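Local coordinates for putative cell surface protein, similar to internalin proteins (Listeria monocytogenes EGD-e, PDB 5KZS) that is of unknown function but is a leucine-rich-repeat, putative cell-surface protein similar to internalins, the family of Listeria host-interaction and invasion proteins, at residues V234-F239 with A269-L274; T278-Y283 with F320-P325; N315-F320 with V332-L337. All blocks are in the same frame, centred on the assembly; numbering follows the deposited sequence.

Contact 1: V234-F239 with A269-L274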
ATOM      1  N   VAL A 234       1.926  13.437 -13.939  1.00 91.44           N
ATOM      2  CA  VAL A 234       2.504  12.110 -13.806  1.00 92.00           C
ATOM      3  C   VAL A 234       1.771  11.106 -14.685  1.00 92.00           C
ATOM      4  O   VAL A 234       1.718   9.919 -14.377  1.00 91.66           O
ATOM      5  CB  VAL A 234       2.485  11.656 -12.330  1.00 91.84           C
ATOM      6  CG1 VAL A 234       3.396  12.549 -11.502  1.00 93.49           C
ATOM      7  CG2 VAL A 234       1.066  11.641 -11.753  1.00 90.88           C
ATOM      8  N   LEU A 235       1.233  11.579 -15.800  1.00 92.96           N
ATOM      9  CA  LEU A 235       0.353  10.753 -16.601  1.00 92.19           C
ATOM     10  C   LEU A 235       1.091   9.556 -17.171  1.00 92.14           C
ATOM     11  O   LEU A 235       0.599   8.439 -17.055  1.00 93.61           O
ATOM     12  CB  LEU A 235      -0.295  11.568 -17.721  1.00 92.70           C
ATOM     13  CG  LEU A 235      -1.419  10.883 -18.496  1.00 91.55           C
ATOM     14  CD1 LEU A 235      -2.498  10.305 -17.587  1.00 90.18           C
ATOM     15  CD2 LEU A 235      -2.005  11.892 -19.466  1.00 92.28           C
ATOM     16  N   ASN A 236       2.280   9.785 -17.733  1.00 93.65           N
ATOM     17  CA  ASN A 236       3.108   8.706 -18.344  1.00 95.39           C
ATOM     18  C   ASN A 236       3.312   7.497 -17.419  1.00 91.65           C
ATOM     19  O   ASN A 236       3.315   6.348 -17.861  1.00 89.54           O
ATOM     20  CB  ASN A 236       4.504   9.219 -18.731  1.00 99.51           C
ATOM     21  CG  ASN A 236       4.462  10.433 -19.644  1.00102.92           C
ATOM     22  OD1 ASN A 236       3.750  10.448 -20.649  1.00103.11           O
ATOM     23  ND2 ASN A 236       5.233  11.460 -19.296  1.00106.02           N
ATOM     24  N   SER A 237       3.481   7.792 -16.136  1.00 87.76           N
ATOM     25  CA  SER A 237       3.740   6.795 -15.129  1.00 85.47           C
ATOM     26  C   SER A 237       2.511   6.040 -14.634  1.00 81.73           C
ATOM     27  O   SER A 237       2.668   5.133 -13.818  1.00 81.40           O
ATOM     28  CB  SER A 237       4.412   7.471 -13.937  1.00 87.69           C
ATOM     29  OG  SER A 237       5.526   8.234 -14.372  1.00 91.18           O
ATOM     30  N   ILE A 238       1.302   6.378 -15.085  1.00 77.32           N
ATOM     31  CA  ILE A 238       0.119   5.727 -14.519  1.00 76.04           C
ATOM     32  C   ILE A 238      -0.108   4.342 -15.110  1.00 76.80           C
ATOM     33  O   ILE A 238       0.187   4.100 -16.282  1.00 79.01           O
ATOM     34  CB  ILE A 238      -1.141   6.593 -14.635  1.00 75.16           C
ATOM     35  CG1 ILE A 238      -0.997   7.803 -13.708  1.00 76.13           C
ATOM     36  CG2 ILE A 238      -2.393   5.809 -14.240  1.00 74.30           C
ATOM     37  CD1 ILE A 238      -1.966   8.935 -13.970  1.00 77.07           C
ATOM     38  N   PHE A 239      -0.593   3.438 -14.255  1.00 75.73           N
ATOM     39  CA  PHE A 239      -1.170   2.159 -14.654  1.00 75.53           C
ATOM     40  C   PHE A 239      -2.568   2.066 -14.059  1.00 75.58           C
ATOM     41  O   PHE A 239      -2.743   2.150 -12.848  1.00 76.16           O
ATOM     42  CB  PHE A 239      -0.309   0.997 -14.144  1.00 75.85           C
ATOM     43  CG  PHE A 239      -0.994  -0.355 -14.191  1.00 75.60           C
ATOM     44  CD1 PHE A 239      -1.784  -0.799 -13.116  1.00 74.88           C
ATOM     45  CD2 PHE A 239      -0.833  -1.198 -15.292  1.00 74.48           C
ATOM     46  CE1 PHE A 239      -2.409  -2.040 -13.157  1.00 74.25           C
ATOM     47  CE2 PHE A 239      -1.457  -2.437 -15.329  1.00 74.21           C
ATOM     48  CZ  PHE A 239      -2.242  -2.860 -14.263  1.00 74.05           C
ATOM     49  N   ALA A 269      -6.423   6.617 -22.944  1.00 86.67           N
ATOM     50  CA  ALA A 269      -6.288   6.443 -24.390  1.00 87.94           C
ATOM     51  C   ALA A 269      -4.991   7.075 -24.879  1.00 90.00           C
ATOM     52  O   ALA A 269      -4.207   6.429 -25.568  1.00 90.55           O
ATOM     53  CB  ALA A 269      -7.482   7.058 -25.112  1.00 87.78           C
ATOM     54  N   GLU A 270      -4.776   8.330 -24.491  1.00 92.22           N
ATOM     55  CA  GLU A 270      -3.578   9.100 -24.868  1.00 96.28           C
ATOM     56  C   GLU A 270      -2.278   8.387 -24.514  1.00 97.46           C
ATOM     57  O   GLU A 270      -1.303   8.458 -25.260  1.00 98.62           O
ATOM     58  CB  GLU A 270      -3.623  10.491 -24.208  1.00 98.01           C
ATOM     59  CG  GLU A 270      -2.281  11.200 -24.025  1.00100.50           C
ATOM     60  CD  GLU A 270      -2.439  12.618 -23.506  1.00101.72           C
ATOM     61  OE1 GLU A 270      -3.554  12.975 -23.046  1.00 98.16           O
ATOM     62  OE2 GLU A 270      -1.435  13.367 -23.554  1.00103.35           O
ATOM     63  N   ILE A 271      -2.285   7.697 -23.376  1.00 98.26           N
ATOM     64  CA  ILE A 271      -1.087   7.060 -22.821  1.00100.44           C
ATOM     65  C   ILE A 271      -0.950   5.555 -23.206  1.00100.56           C
ATOM     66  O   ILE A 271      -0.070   4.841 -22.696  1.00 99.84           O
ATOM     67  CB  ILE A 271      -1.030   7.368 -21.289  1.00100.69           C
ATOM     68  CG1 ILE A 271       0.367   7.855 -20.894  1.00105.34           C
ATOM     69  CG2 ILE A 271      -1.552   6.236 -20.411  1.00 98.10           C
ATOM     70  CD1 ILE A 271       0.686   9.254 -21.396  1.00107.57           C
ATOM     71  N   ASN A 272      -1.798   5.112 -24.146  1.00 98.49           N
ATOM     72  CA  ASN A 272      -1.827   3.747 -24.662  1.00 95.75           C
ATOM     73  C   ASN A 272      -2.012   2.751 -23.541  1.00 91.84           C
ATOM     74  O   ASN A 272      -1.284   1.787 -23.436  1.00 94.03           O
ATOM     75  CB  ASN A 272      -0.576   3.461 -25.501  1.00 98.69           C
ATOM     76  CG  ASN A 272      -0.466   4.385 -26.706  1.00100.56           C
ATOM     77  OD1 ASN A 272      -1.409   4.506 -27.491  1.00100.76           O
ATOM     78  ND2 ASN A 272       0.681   5.043 -26.859  1.00101.75           N
HETATM   79  N   MSE A 273      -2.996   3.018 -22.699  1.00 90.01           N
HETATM   80  CA  MSE A 273      -3.286   2.193 -21.532  1.00 91.80           C
HETATM   81  C   MSE A 273      -4.689   1.661 -21.609  1.00 89.36           C
HETATM   82  O   MSE A 273      -5.207   1.129 -20.631  1.00 87.56           O
HETATM   83  CB  MSE A 273      -3.013   3.113 -20.331  1.00 94.96           C
HETATM   84  CG  MSE A 273      -3.078   2.550 -18.904  1.00 97.09           C
HETATM   85 SE   MSE A 273      -1.845   1.046 -18.593  1.00104.12          SE
HETATM   86  CE  MSE A 273      -0.247   1.556 -19.650  1.00101.45           C
ATOM     87  N   LEU A 274      -5.318   1.764 -22.774  1.00 89.60           N
ATOM     88  CA  LEU A 274      -6.597   1.134 -22.971  1.00 90.99           C
ATOM     89  C   LEU A 274      -6.359  -0.190 -23.682  1.00 94.82           C
ATOM     90  O   LEU A 274      -5.866  -0.210 -24.811  1.00 94.02           O
ATOM     91  CB  LEU A 274      -7.536   2.031 -23.771  1.00 91.92           C
ATOM     92  CG  LEU A 274      -8.148   3.203 -22.996  1.00 90.40           C
ATOM     93  CD1 LEU A 274      -8.918   4.093 -23.949  1.00 90.76           C
ATOM     94  CD2 LEU A 274      -9.064   2.744 -21.871  1.00 89.37           C
TER

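Contact 2: T278-Y283 with F320-P325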
ATOM      1  N   THR A 278     -13.244   0.238 -26.906  1.00 82.21           N
ATOM      2  CA  THR A 278     -14.699   0.376 -27.060  1.00 80.49           C
ATOM      3  C   THR A 278     -15.341   0.763 -25.726  1.00 78.18           C
ATOM      4  O   THR A 278     -14.917   0.300 -24.672  1.00 79.06           O
ATOM      5  CB  THR A 278     -15.455  -0.829 -27.728  1.00 79.68           C
ATOM      6  OG1 THR A 278     -16.328  -1.463 -26.784  1.00 77.36           O
ATOM      7  CG2 THR A 278     -14.530  -1.865 -28.399  1.00 81.12           C
ATOM      8  N   VAL A 279     -16.329   1.654 -25.809  1.00 76.82           N
ATOM      9  CA  VAL A 279     -17.134   2.088 -24.687  1.00 75.76           C
ATOM     10  C   VAL A 279     -18.585   1.653 -24.892  1.00 76.13           C
ATOM     11  O   VAL A 279     -19.176   1.923 -25.935  1.00 78.44           O
ATOM     12  CB  VAL A 279     -17.100   3.622 -24.539  1.00 75.39           C
ATOM     13  CG1 VAL A 279     -17.815   4.042 -23.260  1.00 73.82           C
ATOM     14  CG2 VAL A 279     -15.660   4.136 -24.561  1.00 75.50           C
ATOM     15  N   LEU A 280     -19.154   1.024 -23.872  1.00 76.58           N
ATOM     16  CA  LEU A 280     -20.513   0.497 -23.901  1.00 78.17           C
ATOM     17  C   LEU A 280     -21.408   1.224 -22.888  1.00 77.93           C
ATOM     18  O   LEU A 280     -21.385   0.948 -21.685  1.00 80.41           O
ATOM     19  CB  LEU A 280     -20.483  -0.993 -23.572  1.00 80.01           C
ATOM     20  CG  LEU A 280     -19.822  -1.920 -24.597  1.00 83.01           C
ATOM     21  CD1 LEU A 280     -19.484  -3.256 -23.955  1.00 85.06           C
ATOM     22  CD2 LEU A 280     -20.718  -2.130 -25.805  1.00 83.68           C
ATOM     23  N   GLY A 281     -22.209   2.150 -23.385  1.00 77.05           N
ATOM     24  CA  GLY A 281     -23.234   2.792 -22.573  1.00 76.72           C
ATOM     25  C   GLY A 281     -24.488   1.945 -22.485  1.00 77.69           C
ATOM     26  O   GLY A 281     -24.947   1.391 -23.502  1.00 80.19           O
ATOM     27  N   SER A 282     -25.065   1.865 -21.287  1.00 76.50           N
ATOM     28  CA  SER A 282     -26.200   0.982 -21.043  1.00 79.29           C
ATOM     29  C   SER A 282     -26.925   1.353 -19.780  1.00 80.67           C
ATOM     30  O   SER A 282     -26.301   1.780 -18.825  1.00 83.89           O
ATOM     31  CB  SER A 282     -25.706  -0.462 -20.907  1.00 80.60           C
ATOM     32  OG  SER A 282     -24.620  -0.539 -19.987  1.00 79.05           O
ATOM     33  N   TYR A 283     -28.234   1.155 -19.762  1.00 84.58           N
ATOM     34  CA  TYR A 283     -29.017   1.344 -18.548  1.00 89.18           C
ATOM     35  C   TYR A 283     -29.554   0.008 -18.048  1.00 92.27           C
ATOM     36  O   TYR A 283     -29.656  -0.948 -18.808  1.00 90.70           O
ATOM     37  CB  TYR A 283     -30.140   2.364 -18.774  1.00 92.24           C
ATOM     38  CG  TYR A 283     -31.302   1.894 -19.624  1.00 95.52           C
ATOM     39  CD1 TYR A 283     -32.382   1.211 -19.046  1.00 98.67           C
ATOM     40  CD2 TYR A 283     -31.343   2.155 -20.998  1.00 95.47           C
ATOM     41  CE1 TYR A 283     -33.461   0.785 -19.811  1.00100.48           C
ATOM     42  CE2 TYR A 283     -32.417   1.734 -21.771  1.00 98.41           C
ATOM     43  CZ  TYR A 283     -33.474   1.048 -21.174  1.00101.52           C
ATOM     44  OH  TYR A 283     -34.543   0.621 -21.935  1.00105.81           O
ATOM     45  N   PHE A 320     -15.755   0.502 -19.982  1.00 77.05           N
ATOM     46  CA  PHE A 320     -14.682   0.417 -20.960  1.00 79.64           C
ATOM     47  C   PHE A 320     -13.474  -0.324 -20.394  1.00 82.78           C
ATOM     48  O   PHE A 320     -13.485  -0.777 -19.243  1.00 85.27           O
ATOM     49  CB  PHE A 320     -14.317   1.803 -21.511  1.00 78.89           C
ATOM     50  CG  PHE A 320     -13.690   2.729 -20.502  1.00 79.87           C
ATOM     51  CD1 PHE A 320     -12.308   2.763 -20.330  1.00 78.97           C
ATOM     52  CD2 PHE A 320     -14.483   3.606 -19.751  1.00 80.18           C
ATOM     53  CE1 PHE A 320     -11.726   3.628 -19.415  1.00 79.66           C
ATOM     54  CE2 PHE A 320     -13.905   4.474 -18.840  1.00 80.63           C
ATOM     55  CZ  PHE A 320     -12.523   4.484 -18.670  1.00 80.54           C
ATOM     56  N   ASN A 321     -12.455  -0.484 -21.237  1.00 84.20           N
ATOM     57  CA  ASN A 321     -11.298  -1.291 -20.930  1.00 83.65           C
ATOM     58  C   ASN A 321     -11.683  -2.723 -20.546  1.00 87.52           C
ATOM     59  O   ASN A 321     -10.984  -3.355 -19.779  1.00 93.19           O
ATOM     60  CB  ASN A 321     -10.473  -0.614 -19.834  1.00 81.64           C
ATOM     61  CG  ASN A 321      -8.992  -0.636 -20.129  1.00 82.32           C
ATOM     62  OD1 ASN A 321      -8.574  -0.416 -21.262  1.00 81.93           O
ATOM     63  ND2 ASN A 321      -8.188  -0.887 -19.114  1.00 83.55           N
ATOM     64  N   ASP A 322     -12.777  -3.243 -21.101  1.00 91.28           N
ATOM     65  CA  ASP A 322     -13.199  -4.617 -20.832  1.00 96.77           C
ATOM     66  C   ASP A 322     -12.354  -5.603 -21.648  1.00 99.44           C
ATOM     67  O   ASP A 322     -12.286  -5.511 -22.877  1.00 96.38           O
ATOM     68  CB  ASP A 322     -14.693  -4.804 -21.131  1.00 97.72           C
ATOM     69  CG  ASP A 322     -15.570  -3.948 -20.239  1.00 97.05           C
ATOM     70  OD1 ASP A 322     -15.311  -3.918 -19.021  1.00 97.51           O
ATOM     71  OD2 ASP A 322     -16.507  -3.296 -20.750  1.00 98.16           O
ATOM     72  N   ALA A 323     -11.682  -6.506 -20.937  1.00104.00           N
ATOM     73  CA  ALA A 323     -10.922  -7.608 -21.537  1.00108.31           C
ATOM     74  C   ALA A 323     -10.968  -8.810 -20.583  1.00112.17           C
ATOM     75  O   ALA A 323      -9.927  -9.316 -20.154  1.00108.46           O
ATOM     76  CB  ALA A 323      -9.488  -7.176 -21.817  1.00107.61           C
ATOM     77  N   TYR A 324     -12.201  -9.274 -20.330  1.00119.24           N
ATOM     78  CA  TYR A 324     -12.599 -10.068 -19.143  1.00124.27           C
ATOM     79  C   TYR A 324     -11.551 -10.956 -18.489  1.00127.67           C
ATOM     80  O   TYR A 324     -11.377 -10.859 -17.270  1.00137.83           O
ATOM     81  CB  TYR A 324     -13.883 -10.896 -19.392  1.00130.42           C
ATOM     82  CG  TYR A 324     -13.975 -12.138 -18.510  1.00136.09           C
ATOM     83  CD1 TYR A 324     -14.023 -12.031 -17.110  1.00137.68           C
ATOM     84  CD2 TYR A 324     -13.965 -13.419 -19.068  1.00140.39           C
ATOM     85  CE1 TYR A 324     -14.058 -13.160 -16.299  1.00139.70           C
ATOM     86  CE2 TYR A 324     -14.017 -14.552 -18.267  1.00143.44           C
ATOM     87  CZ  TYR A 324     -14.063 -14.418 -16.886  1.00143.69           C
ATOM     88  OH  TYR A 324     -14.120 -15.540 -16.094  1.00144.38           O
ATOM     89  N   PRO A 325     -10.886 -11.849 -19.254  1.00125.91           N
ATOM     90  CA  PRO A 325      -9.920 -12.708 -18.547  1.00124.77           C
ATOM     91  C   PRO A 325      -8.933 -11.915 -17.669  1.00120.39           C
ATOM     92  O   PRO A 325      -8.909 -12.120 -16.454  1.00120.58           O
ATOM     93  CB  PRO A 325      -9.206 -13.454 -19.680  1.00127.35           C
ATOM     94  CG  PRO A 325     -10.193 -13.454 -20.807  1.00129.49           C
ATOM     95  CD  PRO A 325     -11.037 -12.217 -20.675  1.00124.66           C
TER

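Contact 3: N315-F320 with V332-L337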
ATOM      1  N   ASN A 315     -31.069   4.052 -14.296  1.00 93.08           N
ATOM      2  CA  ASN A 315     -29.737   3.813 -13.732  1.00 91.39           C
ATOM      3  C   ASN A 315     -28.771   3.505 -14.863  1.00 88.47           C
ATOM      4  O   ASN A 315     -28.739   2.385 -15.372  1.00 89.08           O
ATOM      5  CB  ASN A 315     -29.763   2.658 -12.732  1.00 93.14           C
ATOM      6  CG  ASN A 315     -30.616   2.961 -11.521  1.00 96.71           C
ATOM      7  OD1 ASN A 315     -30.532   4.045 -10.949  1.00 98.91           O
ATOM      8  ND2 ASN A 315     -31.442   2.003 -11.122  1.00 99.72           N
ATOM      9  N   PHE A 316     -27.989   4.505 -15.261  1.00 86.50           N
ATOM     10  CA  PHE A 316     -27.054   4.354 -16.380  1.00 84.64           C
ATOM     11  C   PHE A 316     -25.675   3.932 -15.921  1.00 83.91           C
ATOM     12  O   PHE A 316     -25.326   4.082 -14.743  1.00 84.93           O
ATOM     13  CB  PHE A 316     -26.956   5.647 -17.203  1.00 84.03           C
ATOM     14  CG  PHE A 316     -27.880   5.670 -18.389  1.00 85.28           C
ATOM     15  CD1 PHE A 316     -29.218   6.034 -18.244  1.00 86.56           C
ATOM     16  CD2 PHE A 316     -27.420   5.298 -19.651  1.00 84.19           C
ATOM     17  CE1 PHE A 316     -30.075   6.036 -19.334  1.00 87.50           C
ATOM     18  CE2 PHE A 316     -28.268   5.300 -20.741  1.00 84.50           C
ATOM     19  CZ  PHE A 316     -29.597   5.669 -20.584  1.00 86.83           C
ATOM     20  N   ASN A 317     -24.920   3.364 -16.859  1.00 82.08           N
ATOM     21  CA  ASN A 317     -23.475   3.262 -16.733  1.00 81.37           C
ATOM     22  C   ASN A 317     -22.759   3.256 -18.066  1.00 80.39           C
ATOM     23  O   ASN A 317     -23.318   2.921 -19.096  1.00 80.71           O
ATOM     24  CB  ASN A 317     -23.038   2.029 -15.925  1.00 81.92           C
ATOM     25  CG  ASN A 317     -23.251   0.719 -16.670  1.00 81.62           C
ATOM     26  OD1 ASN A 317     -22.329   0.177 -17.294  1.00 78.36           O
ATOM     27  ND2 ASN A 317     -24.471   0.201 -16.600  1.00 82.87           N
ATOM     28  N   VAL A 318     -21.492   3.616 -18.001  1.00 82.12           N
ATOM     29  CA  VAL A 318     -20.561   3.479 -19.097  1.00 83.03           C
ATOM     30  C   VAL A 318     -19.585   2.396 -18.620  1.00 82.24           C
ATOM     31  O   VAL A 318     -19.328   2.290 -17.431  1.00 83.11           O
ATOM     32  CB  VAL A 318     -19.899   4.857 -19.381  1.00 85.11           C
ATOM     33  CG1 VAL A 318     -18.421   4.754 -19.750  1.00 86.99           C
ATOM     34  CG2 VAL A 318     -20.679   5.598 -20.455  1.00 83.85           C
ATOM     35  N   GLN A 319     -19.094   1.575 -19.547  1.00 80.94           N
ATOM     36  CA  GLN A 319     -18.075   0.561 -19.279  1.00 77.75           C
ATOM     37  C   GLN A 319     -17.016   0.608 -20.365  1.00 76.68           C
ATOM     38  O   GLN A 319     -17.340   0.726 -21.538  1.00 74.84           O
ATOM     39  CB  GLN A 319     -18.688  -0.829 -19.278  1.00 78.88           C
ATOM     40  CG  GLN A 319     -19.282  -1.247 -17.958  1.00 80.18           C
ATOM     41  CD  GLN A 319     -19.980  -2.596 -18.041  1.00 82.17           C
ATOM     42  OE1 GLN A 319     -19.438  -3.558 -18.596  1.00 83.01           O
ATOM     43  NE2 GLN A 319     -21.192  -2.673 -17.495  1.00 82.87           N
ATOM     44  N   PHE A 320     -15.755   0.502 -19.982  1.00 77.05           N
ATOM     45  CA  PHE A 320     -14.682   0.417 -20.960  1.00 79.64           C
ATOM     46  C   PHE A 320     -13.474  -0.324 -20.394  1.00 82.78           C
ATOM     47  O   PHE A 320     -13.485  -0.777 -19.243  1.00 85.27           O
ATOM     48  CB  PHE A 320     -14.317   1.803 -21.511  1.00 78.89           C
ATOM     49  CG  PHE A 320     -13.690   2.729 -20.502  1.00 79.87           C
ATOM     50  CD1 PHE A 320     -12.308   2.763 -20.330  1.00 78.97           C
ATOM     51  CD2 PHE A 320     -14.483   3.606 -19.751  1.00 80.18           C
ATOM     52  CE1 PHE A 320     -11.726   3.628 -19.415  1.00 79.66           C
ATOM     53  CE2 PHE A 320     -13.905   4.474 -18.840  1.00 80.63           C
ATOM     54  CZ  PHE A 320     -12.523   4.484 -18.670  1.00 80.54           C
ATOM     55  N   VAL A 332     -15.740   1.351 -14.818  1.00 73.22           N
ATOM     56  CA  VAL A 332     -17.195   1.561 -14.767  1.00 73.02           C
ATOM     57  C   VAL A 332     -17.509   2.937 -14.166  1.00 73.59           C
ATOM     58  O   VAL A 332     -16.859   3.367 -13.223  1.00 76.30           O
ATOM     59  CB  VAL A 332     -17.925   0.517 -13.885  1.00 73.07           C
ATOM     60  CG1 VAL A 332     -19.290   0.180 -14.467  1.00 71.23           C
ATOM     61  CG2 VAL A 332     -17.096  -0.733 -13.693  1.00 74.99           C
ATOM     62  N   TYR A 333     -18.499   3.632 -14.708  1.00 72.62           N
ATOM     63  CA  TYR A 333     -18.958   4.883 -14.120  1.00 73.38           C
ATOM     64  C   TYR A 333     -20.466   4.904 -14.216  1.00 75.74           C
ATOM     65  O   TYR A 333     -21.009   4.696 -15.295  1.00 75.74           O
ATOM     66  CB  TYR A 333     -18.297   6.079 -14.810  1.00 72.50           C
ATOM     67  CG  TYR A 333     -16.823   6.095 -14.537  1.00 72.29           C
ATOM     68  CD1 TYR A 333     -16.321   6.694 -13.392  1.00 73.26           C
ATOM     69  CD2 TYR A 333     -15.931   5.425 -15.376  1.00 70.98           C
ATOM     70  CE1 TYR A 333     -14.957   6.662 -13.104  1.00 74.87           C
ATOM     71  CE2 TYR A 333     -14.571   5.389 -15.104  1.00 70.89           C
ATOM     72  CZ  TYR A 333     -14.078   6.004 -13.964  1.00 72.70           C
ATOM     73  OH  TYR A 333     -12.721   5.978 -13.682  1.00 68.88           O
ATOM     74  N   ASP A 334     -21.130   5.092 -13.077  1.00 79.50           N
ATOM     75  CA  ASP A 334     -22.594   5.089 -12.994  1.00 83.62           C
ATOM     76  C   ASP A 334     -23.188   6.491 -12.769  1.00 86.16           C
ATOM     77  O   ASP A 334     -22.516   7.406 -12.271  1.00 88.22           O
ATOM     78  CB  ASP A 334     -23.052   4.180 -11.847  1.00 86.11           C
ATOM     79  CG  ASP A 334     -22.444   2.791 -11.913  1.00 86.84           C
ATOM     80  OD1 ASP A 334     -21.872   2.415 -12.954  1.00 88.08           O
ATOM     81  OD2 ASP A 334     -22.542   2.067 -10.907  1.00 89.58           O
ATOM     82  N   TRP A 335     -24.453   6.654 -13.152  1.00 85.73           N
ATOM     83  CA  TRP A 335     -25.237   7.824 -12.760  1.00 86.22           C
ATOM     84  C   TRP A 335     -26.717   7.581 -13.019  1.00 85.51           C
ATOM     85  O   TRP A 335     -27.080   6.709 -13.807  1.00 82.70           O
ATOM     86  CB  TRP A 335     -24.767   9.093 -13.485  1.00 85.67           C
ATOM     87  CG  TRP A 335     -25.133   9.153 -14.916  1.00 84.94           C
ATOM     88  CD1 TRP A 335     -26.169   9.848 -15.464  1.00 86.31           C
ATOM     89  CD2 TRP A 335     -24.469   8.503 -15.998  1.00 85.04           C
ATOM     90  NE1 TRP A 335     -26.194   9.672 -16.820  1.00 84.89           N
ATOM     91  CE2 TRP A 335     -25.160   8.847 -17.178  1.00 84.79           C
ATOM     92  CE3 TRP A 335     -23.358   7.655 -16.090  1.00 85.69           C
ATOM     93  CZ2 TRP A 335     -24.773   8.376 -18.443  1.00 84.75           C
ATOM     94  CZ3 TRP A 335     -22.977   7.176 -17.357  1.00 85.83           C
ATOM     95  CH2 TRP A 335     -23.686   7.543 -18.511  1.00 83.98           C
ATOM     96  N   VAL A 336     -27.553   8.353 -12.331  1.00 86.98           N
ATOM     97  CA  VAL A 336     -28.995   8.328 -12.533  1.00 88.90           C
ATOM     98  C   VAL A 336     -29.339   9.415 -13.548  1.00 88.20           C
ATOM     99  O   VAL A 336     -28.934  10.565 -13.376  1.00 90.68           O
ATOM    100  CB  VAL A 336     -29.762   8.571 -11.212  1.00 91.86           C
ATOM    101  CG1 VAL A 336     -31.267   8.719 -11.464  1.00 93.97           C
ATOM    102  CG2 VAL A 336     -29.488   7.448 -10.220  1.00 91.76           C
ATOM    103  N   LEU A 337     -30.079   9.036 -14.590  1.00 86.93           N
ATOM    104  CA  LEU A 337     -30.606   9.969 -15.601  1.00 87.57           C
ATOM    105  C   LEU A 337     -32.136  10.020 -15.559  1.00 87.99           C
ATOM    106  O   LEU A 337     -32.804   9.010 -15.823  1.00 86.00           O
ATOM    107  CB  LEU A 337     -30.174   9.538 -17.002  1.00 86.59           C
ATOM    108  CG  LEU A 337     -30.487  10.494 -18.155  1.00 85.53           C
ATOM    109  CD1 LEU A 337     -29.620  11.740 -18.052  1.00 85.77           C
ATOM    110  CD2 LEU A 337     -30.266   9.796 -19.485  1.00 84.66           C
TER

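Contact 1: V234-F239 with A269-L274
The type I turn from Leu-235 to Ile-238, closed by Ile-238 N donating to Leu-235 O over 2.9 Å, stands against the C-terminal end of helix 263-270, with the CA atoms of Asn-236 and Ile-271 6.4 Å apart. That helix finishes in a Schellman motif, with Asn-272 at positive phi as its C-prime residue. Ile-271 and Met-273 both aim their CB atoms toward 234-239, Ile-271 at the turn and Met-273 at the strand after it. Ile-271 is the side chain most engaged here. Its chi1 of -132° is off the staggered positions, and its terminal CD1 runs in between two residues of the turn. It reaches Leu-235 CG at 3.9 Å, the two side chains running antiparallel alongside each other, and lies 3.4 Å from Asn-236 OD1, roughly perpendicular to that side chain. Leu-235, with CG anti to its backbone N, sends CD2 obliquely across the extended Glu-270 chain to within 4.0 Å of Glu-270 OE1, a van der Waals touch on the carboxylate. Further along, Phe-239 and the selenomethionine at Met-273 make a Met-aromatic contact. The Met-273 chain bends at chi2 and chi3, which brings SE to 4.1 Å from Phe-239 CD2 and 5.1 Å from the ring centroid; at 52° off the normal the approach is oblique. The contact thus rests on van der Waals packing and one Met-aromatic contact. Phe-239 pairs with Leu-220 and Leu-222 as the last strand of the parallel leucine-rich-repeat sheet, so the arrangement is a junction between the end of the repeat solenoid and the helix of the domain that follows, consistent with the fused repeat and immunoglobulin-like architecture of internalins.

Contact 2: T278-Y283 with F320-P325
Phe-320 leaves the end of strand 312-320 with its CB lying beside the start of strand 279-283. That CB is the atom doing the touching: it meets the backbone carbonyl of Thr-278, with Thr-278 O at 3.6 Å, and one methyl of Val-279, with Val-279 CG2 at 4.1 Å. The two side chains run side by side in the same direction from backbones whose CA atoms, Val-279 and Phe-320, are 4.8 Å apart. At CG the path diverges. CG sits in the crowded position between the backbone N and the carbonyl carbon, and this chi1 of 67° carries the ring away from Val-279. Its CD1 packs against Leu-274 CD2, its CE2 side turns to Tyr-333 of strand 331-339, and the ring stacks edge-to-face with Tyr-265. Beyond Phe-320 the backbone breaks from the strand: Asn-321 has a positive phi, and its OD1 accepts a hydrogen bond from Val-275 N. The next residue, Asp-322, turns back toward the strand, where its OD2 comes within 4.4 Å of Leu-280 CD1, a loose touch. The contact thus lies where two neighbouring antiparallel strands part: strand 289-296 flanks 279-283 on its other edge, while helix 263-270, through Tyr-265 and Leu-268, covers the Phe-320 ring.

Contact 3: N315-F320 with V332-L337
Tyr-333 O is gripped twice by the facing strand: Val-318 N donates to it over 3.0 Å, almost along the C=O axis and nearly straight at 164°, and Asn-317 CA adds a CA-H...O contact of 3.2 Å. Tyr-333 N answers to Val-318 O, and Phe-316 and Trp-335 form the second hydrogen-bonded pair of this antiparallel ladder. Phe-316, Val-318, Tyr-333 and Trp-335 share one face. With Trp-335 CG in the crowded position (chi1 73°), its indole folds back across the neighbouring strand, so that Phe-316 CB sits over its face, 3.7 Å from the centroid of the six-membered Trp-335 ring, in a CH-pi contact. The phenyl ring beyond is nearly parallel to the indole, planes at 23°, but slid so far that the two barely overlap; instead Phe-316 CE1 leans on Leu-337 CD2 at 3.8 Å. Val-318 CG2 touches the far rim of the indole at Trp-335 CH2, 4.1 Å away. At the end of the ladder Phe-320 CE2 comes to the edge of the phenol, 3.9 Å from Tyr-333 CE2. The other face is more polar: Gln-319 NE2 reaches along its own strand to Asn-317 OD1, 3.1 Å away and above the carbonyl plane. This hairpin of strands 312-320 and 331-339 is flanked by 279-283 on one edge and 243-252 on the other, while its aromatic face packs against Ile-260 of strand 258-261 and Leu-304 of strand 301-304.

In the fold
Read from the N terminus, the chain finishes the parallel repeat sheet, forms strands 243-252 and 258-261, and returns through helix 263-270, where contact 1 closes a loop of 29 residues and ties the repeats to the next domain. Contacts 2 and 3 come after contact 1 has closed, and cross each other, since 315-320 ends at Phe-320, where 320-325 begins, and both fall between 278-283 and 332-337. Strand 312-320 is the shared element: 279-283 pairs with it along one edge, through Leu-280 with Gln-319 and Ser-282 with Asn-317, and 331-339 along the other. Leu-274, just past the helix, packs on Phe-320 and so connects contact 1 to both.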